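Local structure of nitrate transport protein nrtA (Synechocystis sp., 2G29) at residues Q195-A198 with N199-N203. The protein binds nitrate as the substrate-binding component of the NrtABCD ABC transporter, which takes up nitrate and probably also nitrite. Sequence-based numbering, arbitrary orientation.
Sequences QMVA and NVKVN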
ATOM      1  N   GLN A 195      -0.599  13.887  -6.229  1.00 11.68           N
ATOM      2  CA  GLN A 195      -1.011  15.268  -6.042  1.00 12.73           C
ATOM      3  C   GLN A 195      -0.863  15.725  -4.581  1.00 11.73           C
ATOM      4  O   GLN A 195      -1.183  16.879  -4.261  1.00 12.43           O
ATOM      5  CB  GLN A 195      -2.472  15.455  -6.471  1.00 13.72           C
ATOM      6  CG  GLN A 195      -2.673  15.244  -7.983  1.00 18.83           C
ATOM      7  CD  GLN A 195      -4.140  15.232  -8.392  1.00 22.71           C
ATOM      8  OE1 GLN A 195      -4.963  15.988  -7.852  1.00 26.47           O
ATOM      9  NE2 GLN A 195      -4.478  14.378  -9.360  1.00 26.77           N
ATOM     10  N   MET A 196      -0.337  14.851  -3.708  1.00 11.43           N
ATOM     11  CA  MET A 196      -0.186  15.224  -2.296  1.00 11.55           C
ATOM     12  C   MET A 196       0.754  16.413  -2.104  1.00 11.22           C
ATOM     13  O   MET A 196       0.428  17.340  -1.342  1.00 11.06           O
ATOM     14  CB  MET A 196       0.324  14.014  -1.495  1.00 11.25           C
ATOM     15  CG  MET A 196      -0.698  12.933  -1.257  1.00 11.10           C
ATOM     16  SD  MET A 196      -1.810  13.446   0.075  1.00 11.11           S
ATOM     17  CE  MET A 196      -2.818  11.964   0.226  1.00 14.14           C
ATOM     18  N   VAL A 197       1.918  16.387  -2.749  1.00 11.47           N
ATOM     19  CA  VAL A 197       2.876  17.475  -2.603  1.00 13.29           C
ATOM     20  C   VAL A 197       2.275  18.815  -3.085  1.00 13.31           C
ATOM     21  O   VAL A 197       2.376  19.836  -2.382  1.00 16.06           O
ATOM     22  CB  VAL A 197       4.205  17.107  -3.349  1.00 13.95           C
ATOM     23  CG1 VAL A 197       5.174  18.315  -3.373  1.00 15.27           C
ATOM     24  CG2 VAL A 197       4.887  15.971  -2.625  1.00 13.53           C
ATOM     25  N   ALA A 198       1.592  18.817  -4.234  1.00 13.56           N
ATOM     26  CA  ALA A 198       1.004  20.069  -4.738  1.00 14.08           C
ATOM     27  C   ALA A 198      -0.043  20.607  -3.774  1.00 15.50           C
ATOM     28  O   ALA A 198      -0.186  21.832  -3.597  1.00 16.72           O
ATOM     29  CB  ALA A 198       0.369  19.838  -6.100  1.00 15.72           C
ATOM     30  N   ASN A 199      -0.784  19.705  -3.148  1.00 14.74           N
ATOM     31  CA  ASN A 199      -1.809  20.123  -2.205  1.00 14.93           C
ATOM     32  C   ASN A 199      -1.244  20.694  -0.915  1.00 15.44           C
ATOM     33  O   ASN A 199      -1.749  21.714  -0.428  1.00 16.11           O
ATOM     34  CB  ASN A 199      -2.761  18.961  -1.902  1.00 15.39           C
ATOM     35  CG  ASN A 199      -3.890  18.888  -2.897  1.00 17.50           C
ATOM     36  OD1 ASN A 199      -4.977  19.410  -2.644  1.00 19.54           O
ATOM     37  ND2 ASN A 199      -3.636  18.285  -4.050  1.00 16.07           N
ATOM     38  N   VAL A 200      -0.188  20.091  -0.362  1.00 15.35           N
ATOM     39  CA  VAL A 200       0.335  20.641   0.883  1.00 16.32           C
ATOM     40  C   VAL A 200       0.934  22.027   0.606  1.00 18.17           C
ATOM     41  O   VAL A 200       0.896  22.920   1.454  1.00 18.56           O
ATOM     42  CB  VAL A 200       1.340  19.665   1.615  1.00 17.00           C
ATOM     43  CG1 VAL A 200       2.687  19.639   0.937  1.00 17.21           C
ATOM     44  CG2 VAL A 200       1.445  20.069   3.108  1.00 16.79           C
ATOM     45  N   LYS A 201       1.419  22.219  -0.610  1.00 18.56           N
ATOM     46  CA  LYS A 201       1.966  23.517  -1.005  1.00 21.29           C
ATOM     47  C   LYS A 201       0.920  24.613  -0.942  1.00 21.66           C
ATOM     48  O   LYS A 201       1.270  25.791  -0.790  1.00 24.97           O
ATOM     49  CB  LYS A 201       2.563  23.442  -2.412  1.00 22.00           C
ATOM     50  CG  LYS A 201       3.674  22.415  -2.561  1.00 23.90           C
ATOM     51  CD  LYS A 201       4.180  22.353  -3.993  1.00 28.15           C
ATOM     52  CE  LYS A 201       4.372  23.746  -4.571  1.00 20.00           C
ATOM     53  NZ  LYS A 201       3.117  24.275  -5.172  1.00 20.00           N
ATOM     54  N   VAL A 202      -0.347  24.279  -1.171  1.00 21.27           N
ATOM     55  CA  VAL A 202      -1.401  25.306  -1.119  1.00 22.10           C
ATOM     56  C   VAL A 202      -2.236  25.192   0.157  1.00 21.67           C
ATOM     57  O   VAL A 202      -3.376  25.658   0.214  1.00 21.61           O
ATOM     58  CB  VAL A 202      -2.342  25.252  -2.359  1.00 22.82           C
ATOM     59  CG1 VAL A 202      -1.583  25.738  -3.579  1.00 22.73           C
ATOM     60  CG2 VAL A 202      -2.878  23.847  -2.582  1.00 23.31           C
ATOM     61  N   ASN A 203      -1.655  24.557   1.175  1.00 20.76           N
ATOM     62  CA  ASN A 203      -2.301  24.389   2.470  1.00 19.09           C
ATOM     63  C   ASN A 203      -3.691  23.748   2.428  1.00 18.81           C
ATOM     64  O   ASN A 203      -4.611  24.167   3.150  1.00 18.68           O
ATOM     65  CB  ASN A 203      -2.390  25.750   3.199  1.00 20.53           C
ATOM     66  CG  ASN A 203      -2.485  25.584   4.698  1.00 20.80           C
ATOM     67  OD1 ASN A 203      -1.821  24.710   5.266  1.00 21.58           O
ATOM     68  ND2 ASN A 203      -3.291  26.421   5.359  1.00 21.04           N
TER
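CG of Asn199 stands beside its own backbone N, roughly anti to the carbonyl carbon (chi1 -87°), which brings the amide back along the helix toward Gln195 O, one turn earlier. The short helix 196-201, closed by a Schellman motif, thus offers a worked example of a side-chain amide doubling a backbone bond. Gln195 O is gripped twice. Asn199 N donates to it at 3.1 Å in the usual i to i+4 manner. Asn199 ND2 reaches the same Gln195 O at 2.8 Å through a nearly straight N-H (169°). The two donors arrive from opposite faces of the carbonyl plane, ND2 standing well above it, although the oxygen lies close to the plane of the Asn199 amide. A leucine here would probably leave Gln195 O with just the backbone N-H of these two donors. Val200 N continues the ladder to Met196 O at 3.0 Å, and Met196 and Val200 both pack on Phe208 of strand 207-211, the Met196 side chain about 6 Å from that of the nitrate-binding His167. Val202 N makes a weak bond to Ala198 O (3.4 Å) and a shorter one to Asn199 O (3.0 Å). Asn203, the C-prime residue with positive phi, then turns the chain: Ala204 N bonds to Asn199 O, and Asn203 N to Val200 O at 3.0 Å.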